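Local atomic coordinates of trichomaglin (Trichosanthes lepiniana, PDB entry 1SGL), a protein that probably cleaves RNA as an S-like ribonuclease of the ribonuclease T2 family. Residues L12-A15 and G16-C19; P70-G73 and K74-Y78; K125-M128 and K129-D133. One frame throughout, in Å; residues are numbered along the deposited sequence.

Contact 1. Residues L12-A15 and G16-C19. With SO4 (sulfate ion), chain C.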
loop_
_atom_site.group_PDB
_atom_site.type_symbol
_atom_site.label_atom_id
_atom_site.label_comp_id
_atom_site.label_asym_id
_atom_site.label_seq_id
_atom_site.Cartn_x
_atom_site.Cartn_y
_atom_site.Cartn_z
ATOM N N LEU A 12 2.178 -0.946 0.187
ATOM C CA LEU A 12 2.248 0.457 -0.200
ATOM C C LEU A 12 2.803 0.551 -1.612
ATOM O O LEU A 12 3.648 -0.250 -2.004
ATOM C CB LEU A 12 3.161 1.238 0.743
ATOM C CG LEU A 12 2.843 1.198 2.239
ATOM C CD1 LEU A 12 3.848 2.080 2.984
ATOM C CD2 LEU A 12 1.420 1.677 2.489
ATOM N N GLN A 13 2.328 1.532 -2.371
ATOM C CA GLN A 13 2.779 1.725 -3.739
ATOM C C GLN A 13 3.473 3.060 -3.901
ATOM O O GLN A 13 3.063 4.050 -3.302
ATOM C CB GLN A 13 1.589 1.662 -4.698
ATOM C CG GLN A 13 0.968 0.286 -4.774
ATOM C CD GLN A 13 -0.035 0.150 -5.888
ATOM O OE1 GLN A 13 -0.664 -0.899 -6.033
ATOM N NE2 GLN A 13 -0.194 1.203 -6.692
ATOM N N TRP A 14 4.523 3.082 -4.714
ATOM C CA TRP A 14 5.255 4.312 -4.972
ATOM C C TRP A 14 4.535 5.063 -6.092
ATOM O O TRP A 14 4.493 4.605 -7.239
ATOM C CB TRP A 14 6.702 4.013 -5.391
ATOM C CG TRP A 14 7.497 5.264 -5.639
ATOM C CD1 TRP A 14 7.984 5.707 -6.836
ATOM C CD2 TRP A 14 7.842 6.268 -4.672
ATOM N NE1 TRP A 14 8.608 6.929 -6.677
ATOM C CE2 TRP A 14 8.534 7.294 -5.360
ATOM C CE3 TRP A 14 7.635 6.397 -3.293
ATOM C CZ2 TRP A 14 9.018 8.432 -4.716
ATOM C CZ3 TRP A 14 8.119 7.534 -2.648
ATOM C CH2 TRP A 14 8.801 8.535 -3.363
ATOM N N ALA A 15 3.980 6.218 -5.756
ATOM C CA ALA A 15 3.227 7.012 -6.725
ATOM C C ALA A 15 3.971 7.304 -8.029
ATOM O O ALA A 15 3.387 7.231 -9.103
ATOM C CB ALA A 15 2.773 8.311 -6.080
ATOM N N GLY A 16 5.261 7.620 -7.936
ATOM C CA GLY A 16 6.022 7.928 -9.134
ATOM C C GLY A 16 6.024 6.819 -10.169
ATOM O O GLY A 16 5.958 7.072 -11.375
ATOM N N THR A 17 6.092 5.580 -9.704
ATOM C CA THR A 17 6.124 4.440 -10.608
ATOM C C THR A 17 4.741 4.058 -11.137
ATOM O O THR A 17 4.606 3.615 -12.282
ATOM C CB THR A 17 6.781 3.228 -9.913
ATOM O OG1 THR A 17 8.122 3.579 -9.545
ATOM C CG2 THR A 17 6.806 2.010 -10.831
ATOM N N SER A 18 3.716 4.225 -10.310
ATOM C CA SER A 18 2.354 3.903 -10.725
ATOM C C SER A 18 1.846 4.933 -11.737
ATOM O O SER A 18 0.895 4.682 -12.472
ATOM C CB SER A 18 1.412 3.897 -9.517
ATOM O OG SER A 18 1.712 2.848 -8.616
ATOM N N CYS A 19 2.486 6.095 -11.762
ATOM C CA CYS A 19 2.083 7.174 -12.651
ATOM C C CYS A 19 2.993 7.412 -13.844
ATOM O O CYS A 19 2.725 8.302 -14.642
ATOM C CB CYS A 19 1.998 8.476 -11.858
ATOM S SG CYS A 19 0.801 8.437 -10.493
HETATM S S SO4 C . -4.198 0.738 -8.297
HETATM O O1 SO4 C . -2.949 0.168 -7.760
HETATM O O2 SO4 C . -3.928 1.334 -9.617
HETATM O O3 SO4 C . -4.705 1.781 -7.387
HETATM O O4 SO4 C . -5.202 -0.330 -8.429
#
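With CG of Trp-14 swung opposite its own backbone N (chi1 -179°) and OG1 of Thr-17 turned back beside its own N (chi1 -60°), the indole edge and the hydroxyl meet where a strand runs straight into a single helical turn. This strand-to-helix junction has Trp-14 as its N-cap residue, working through its backbone carbonyl. OG1 of Thr-17 lies in the indole plane, 3.4 Å from CD1 of Trp-14, and the two side chains cross at about a right angle. Backbone carbonyls satisfy both polar ends: OG1 of Thr-17 bonds to O of Val-176 and NE1 of Trp-14 to O of Pro-205. Gly-16 places its N over one face of the indole, 3.6 Å from NE1 of Trp-14; a CB at Gly-16 would run into that NE1, so glycine fits against the ring. The carbonyl of Trp-14 receives Ser-18 N at 3.2 Å, with the donor nearly along the C=O axis, and more weakly Thr-17 N at 3.1 Å. Small Ala-15 starts the turn, and its carbonyl takes a weak bond from Cys-19 N. Gln-13 sends its chain, extended beyond CG, to the sulfate; its NE2 gives a weak hydrogen bond of 3.1 Å to sulfate O1, and Tyr-82 N also binds the ion. His-43 lies close to the amide of Gln-13, in a sequence resembling an active-site motif of T2 ribonucleases, so the sulfate, probably from the crystallisation liquor, may mark a phosphate position. Cys-19 is disulfide-bonded to Cys-31, and its SG rests 3.2 Å from O of Ala-15.

Contact 2. Residues P70-G73 and K74-Y78; sequences PFFG and KLVEY
One face of the Phe-72 ring is covered by a methyl of Val-76, one helical turn further on. CG2 of Val-76 sits 3.7 Å above the plane of the Phe-72 ring, offset toward the rim, and is closest to CE1 and CZ. It makes a CH-pi contact there, 22° off the ring normal. Phe-71 has CG of Pro-70 centred over one face of its ring, and the ring of Tyr-78 carries CD of Glu-77 over one face, again toward the rim. The Phe-72 ring reaches its methyl because CG of Phe-72 lies beside the carbonyl carbon (chi1 -172°), which carries the ring along the outside of the helix. The beta-branched valine suits the place: CG1 is anti to the backbone N, while CG2 lies beside that N and faces the ring. CB of Phe-71 meets the branch carbon CG of Leu-75 at 4.2 Å, since the phenyl group turns away toward Trp-117 and Phe-120 of helix 116-129. Leu-75 is buried and packs on Trp-98 of helix 97-106, a tryptophan that Phe-72 and Val-76 also touch. Underneath runs the regular backbone bonding of the helix. Leu-75 N reaches O of Phe-71 at 2.9 Å. Val-76 N bonds likewise to O of Phe-72, and Glu-77 N to O of Gly-73, at 3.2 Å in the latter pair. Phe-71 is the N-cap residue, so the whole is a short N-capped helix with i to i+4 side-chain pairs that match its backbone bonds, in the alpha+beta fold of the T2 ribonucleases.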
loop_
_atom_site.group_PDB
_atom_site.type_symbol
_atom_site.label_atom_id
_atom_site.label_comp_id
_atom_site.label_asym_id
_atom_site.label_seq_id
_atom_site.Cartn_x
_atom_site.Cartn_y
_atom_site.Cartn_z
ATOM N N PRO A 70 -16.099 9.085 8.283
ATOM C CA PRO A 70 -15.040 9.739 9.053
ATOM C C PRO A 70 -13.619 9.546 8.515
ATOM O O PRO A 70 -12.656 9.908 9.186
ATOM C CB PRO A 70 -15.215 9.142 10.448
ATOM C CG PRO A 70 -15.703 7.762 10.154
ATOM C CD PRO A 70 -16.704 7.972 9.037
ATOM N N PHE A 71 -13.478 9.000 7.313
ATOM C CA PHE A 71 -12.145 8.768 6.758
ATOM C C PHE A 71 -11.980 9.268 5.328
ATOM O O PHE A 71 -10.873 9.253 4.793
ATOM C CB PHE A 71 -11.820 7.269 6.771
ATOM C CG PHE A 71 -11.975 6.615 8.114
ATOM C CD1 PHE A 71 -12.648 5.401 8.230
ATOM C CD2 PHE A 71 -11.418 7.183 9.254
ATOM C CE1 PHE A 71 -12.766 4.758 9.461
ATOM C CE2 PHE A 71 -11.528 6.551 10.489
ATOM C CZ PHE A 71 -12.204 5.334 10.593
ATOM N N PHE A 72 -13.071 9.715 4.712
ATOM C CA PHE A 72 -13.021 10.160 3.324
ATOM C C PHE A 72 -11.840 11.037 2.894
ATOM O O PHE A 72 -11.170 10.737 1.904
ATOM C CB PHE A 72 -14.321 10.861 2.941
ATOM C CG PHE A 72 -14.415 11.174 1.482
ATOM C CD1 PHE A 72 -14.399 10.152 0.542
ATOM C CD2 PHE A 72 -14.515 12.488 1.042
ATOM C CE1 PHE A 72 -14.484 10.432 -0.816
ATOM C CE2 PHE A 72 -14.600 12.784 -0.310
ATOM C CZ PHE A 72 -14.586 11.756 -1.245
ATOM N N GLY A 73 -11.595 12.118 3.624
ATOM C CA GLY A 73 -10.501 13.006 3.273
ATOM C C GLY A 73 -9.166 12.293 3.295
ATOM O O GLY A 73 -8.351 12.457 2.395
ATOM N N LYS A 74 -8.950 11.483 4.324
ATOM C CA LYS A 74 -7.705 10.747 4.453
ATOM C C LYS A 74 -7.552 9.677 3.377
ATOM O O LYS A 74 -6.455 9.465 2.877
ATOM C CB LYS A 74 -7.614 10.147 5.857
ATOM C CG LYS A 74 -7.648 11.228 6.939
ATOM C CD LYS A 74 -7.685 10.664 8.360
ATOM C CE LYS A 74 -6.348 10.077 8.762
ATOM N NZ LYS A 74 -6.297 9.832 10.229
ATOM N N LEU A 75 -8.647 9.018 3.001
ATOM C CA LEU A 75 -8.572 7.988 1.969
ATOM C C LEU A 75 -8.215 8.576 0.610
ATOM O O LEU A 75 -7.419 8.006 -0.124
ATOM C CB LEU A 75 -9.893 7.215 1.855
ATOM C CG LEU A 75 -10.255 6.304 3.034
ATOM C CD1 LEU A 75 -11.564 5.570 2.740
ATOM C CD2 LEU A 75 -9.132 5.306 3.264
ATOM N N VAL A 76 -8.812 9.716 0.277
ATOM C CA VAL A 76 -8.549 10.363 -1.002
ATOM C C VAL A 76 -7.091 10.803 -1.103
ATOM O O VAL A 76 -6.479 10.733 -2.164
ATOM C CB VAL A 76 -9.471 11.589 -1.197
ATOM C CG1 VAL A 76 -8.980 12.446 -2.356
ATOM C CG2 VAL A 76 -10.896 11.118 -1.466
ATOM N N GLU A 77 -6.527 11.235 0.015
ATOM C CA GLU A 77 -5.151 11.687 0.009
ATOM C C GLU A 77 -4.133 10.548 0.144
ATOM O O GLU A 77 -3.132 10.519 -0.569
ATOM C CB GLU A 77 -4.925 12.689 1.141
ATOM C CG GLU A 77 -3.759 13.631 0.880
ATOM C CD GLU A 77 -3.141 14.162 2.155
ATOM O OE1 GLU A 77 -3.895 14.588 3.062
ATOM O OE2 GLU A 77 -1.893 14.156 2.239
ATOM N N TYR A 78 -4.395 9.605 1.042
ATOM C CA TYR A 78 -3.446 8.517 1.275
ATOM C C TYR A 78 -3.742 7.165 0.643
ATOM O O TYR A 78 -2.874 6.293 0.618
ATOM C CB TYR A 78 -3.266 8.335 2.778
ATOM C CG TYR A 78 -2.741 9.571 3.455
ATOM C CD1 TYR A 78 -3.473 10.206 4.450
ATOM C CD2 TYR A 78 -1.505 10.104 3.101
ATOM C CE1 TYR A 78 -2.990 11.342 5.085
ATOM C CE2 TYR A 78 -1.010 11.243 3.727
ATOM C CZ TYR A 78 -1.761 11.855 4.720
ATOM O OH TYR A 78 -1.280 12.984 5.347
#

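Contact 3. Residues K125-M128 and K129-D133; sequences KLFM and KYNVD
Lys-129 closes the last regular turn of its helix by giving its N-H to O of Lys-125 at 2.8 Å, nearly straight. Its aliphatic chain is fully extended: CB of Lys-129 passes 3.2 Å from O of Lys-125, and CG lies over the centre of the neighbouring Tyr-130 ring, an arrangement that suits a long chain with a charged end at the surface. NZ of Lys-125 and NZ of Lys-129, like charges, are 6.4 Å apart and not in contact. Tyr-130 is the first residue to leave helical geometry, yet its N still bonds to O of Leu-126 at 3.0 Å. Its ring receives CD2 of Leu-126 at the edge, in the ring plane, 3.9 Å from CE1 of Tyr-130. Asn-131 then turns the chain into the next helix. CA of Asn-131 makes a CH-O contact of 3.3 Å with O of Phe-127. A chi1 of -162° sends its amide forward, and OD1 caps the N of Lys-134, the classic task of asparagine at an N-cap. ND2 of Asn-131 lies 4.2 Å from CE2 of Phe-127, the amide and ring planes 51° apart. Val-132 bonds through its N to a water that in turn donates to O of Phe-127, so a water bridges the break between the helices. Asp-133 brings OD2 to 3.7 Å from CZ of Phe-127, while OD1 accepts the backbone N-H of Phe-40. The junction between helix 116-129 and helix 132-139 packs against the five-stranded sheet: Leu-126 rests on Phe-183, Phe-127 on Ile-42, and Val-132 on Phe-40 and Leu-181.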
loop_
_atom_site.group_PDB
_atom_site.type_symbol
_atom_site.label_atom_id
_atom_site.label_comp_id
_atom_site.label_asym_id
_atom_site.label_seq_id
_atom_site.Cartn_x
_atom_site.Cartn_y
_atom_site.Cartn_z
ATOM N N LYS A 125 -4.394 3.900 10.636
ATOM C CA LYS A 125 -3.603 4.074 11.850
ATOM C C LYS A 125 -2.199 3.526 11.648
ATOM O O LYS A 125 -1.220 4.172 12.014
ATOM C CB LYS A 125 -4.252 3.354 13.037
ATOM C CG LYS A 125 -5.499 4.030 13.580
ATOM C CD LYS A 125 -6.179 3.186 14.673
ATOM C CE LYS A 125 -5.294 3.008 15.905
ATOM N NZ LYS A 125 -4.005 2.301 15.632
ATOM N N LEU A 126 -2.105 2.330 11.071
ATOM C CA LEU A 126 -0.807 1.714 10.837
ATOM C C LEU A 126 0.042 2.531 9.876
ATOM O O LEU A 126 1.240 2.674 10.079
ATOM C CB LEU A 126 -0.972 0.293 10.293
ATOM C CG LEU A 126 -1.506 -0.732 11.295
ATOM C CD1 LEU A 126 -1.635 -2.087 10.617
ATOM C CD2 LEU A 126 -0.568 -0.816 12.484
ATOM N N PHE A 127 -0.582 3.063 8.830
ATOM C CA PHE A 127 0.139 3.866 7.853
ATOM C C PHE A 127 0.736 5.118 8.499
ATOM O O PHE A 127 1.888 5.462 8.239
ATOM C CB PHE A 127 -0.795 4.284 6.716
ATOM C CG PHE A 127 -0.148 5.170 5.684
ATOM C CD1 PHE A 127 0.688 4.632 4.711
ATOM C CD2 PHE A 127 -0.388 6.543 5.679
ATOM C CE1 PHE A 127 1.275 5.446 3.743
ATOM C CE2 PHE A 127 0.194 7.368 4.717
ATOM C CZ PHE A 127 1.027 6.819 3.745
ATOM N N MET A 128 -0.052 5.785 9.340
ATOM C CA MET A 128 0.396 7.006 10.000
ATOM C C MET A 128 1.373 6.763 11.138
ATOM O O MET A 128 2.339 7.505 11.285
ATOM C CB MET A 128 -0.808 7.814 10.511
ATOM C CG MET A 128 -1.719 8.323 9.389
ATOM S SD MET A 128 -3.173 9.257 9.956
ATOM C CE MET A 128 -4.094 7.976 10.808
ATOM N N LYS A 129 1.138 5.716 11.924
ATOM C CA LYS A 129 2.010 5.405 13.049
ATOM C C LYS A 129 3.403 4.920 12.627
ATOM O O LYS A 129 4.401 5.283 13.247
ATOM C CB LYS A 129 1.364 4.357 13.955
ATOM C CG LYS A 129 2.175 4.088 15.207
ATOM C CD LYS A 129 1.507 3.085 16.126
ATOM C CE LYS A 129 2.328 2.916 17.405
ATOM N NZ LYS A 129 1.794 1.847 18.297
ATOM N N TYR A 130 3.461 4.093 11.589
ATOM C CA TYR A 130 4.730 3.579 11.083
ATOM C C TYR A 130 4.897 4.162 9.689
ATOM O O TYR A 130 4.928 3.444 8.696
ATOM C CB TYR A 130 4.697 2.049 11.027
ATOM C CG TYR A 130 4.415 1.410 12.372
ATOM C CD1 TYR A 130 3.182 0.827 12.644
ATOM C CD2 TYR A 130 5.380 1.411 13.380
ATOM C CE1 TYR A 130 2.911 0.258 13.880
ATOM C CE2 TYR A 130 5.118 0.842 14.629
ATOM C CZ TYR A 130 3.883 0.269 14.865
ATOM O OH TYR A 130 3.619 -0.302 16.083
ATOM N N ASN A 131 5.015 5.482 9.629
ATOM C CA ASN A 131 5.111 6.181 8.360
ATOM C C ASN A 131 6.449 6.083 7.631
ATOM O O ASN A 131 7.435 6.725 8.010
ATOM C CB ASN A 131 4.745 7.648 8.561
ATOM C CG ASN A 131 4.406 8.333 7.266
ATOM O OD1 ASN A 131 5.204 8.346 6.332
ATOM N ND2 ASN A 131 3.208 8.902 7.194
ATOM N N VAL A 132 6.464 5.303 6.555
ATOM C CA VAL A 132 7.679 5.136 5.788
ATOM C C VAL A 132 8.090 6.417 5.064
ATOM O O VAL A 132 9.279 6.677 4.917
ATOM C CB VAL A 132 7.551 3.980 4.768
ATOM C CG1 VAL A 132 7.188 2.688 5.502
ATOM C CG2 VAL A 132 6.500 4.316 3.721
ATOM N N ASP A 133 7.124 7.224 4.625
ATOM C CA ASP A 133 7.470 8.456 3.922
ATOM C C ASP A 133 8.318 9.369 4.813
ATOM O O ASP A 133 9.329 9.924 4.368
ATOM C CB ASP A 133 6.212 9.192 3.456
ATOM C CG ASP A 133 5.450 8.423 2.384
ATOM O OD1 ASP A 133 6.057 8.064 1.354
ATOM O OD2 ASP A 133 4.242 8.175 2.578
HETATM O O HOH W 1 3.607 3.836 5.989
#

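The three contacts follow one another along the chain. Contact 1 ends strand 7-14 of the five-stranded antiparallel sheet; contact 2 is helix 72-78 with its N-cap; contact 3 joins helix 116-129 to helix 132-139. The centres of contacts 1 and 2 lie about 18 Å apart, and their nearest atoms, about 7 Å apart, do not touch. From contact 3 the centre of contact 1 is about 17 Å away, and that of contact 2 about 14 Å. CG2 of Val-132 meets CD1 of Leu-12 at 3.5 Å, and CE2 of Phe-127 meets CD2 of Tyr-78 at 3.6 Å. Contact 3 thus bridges the sheet and helix 72-78, while the sulfate held at contact 1 may mark a phosphate site.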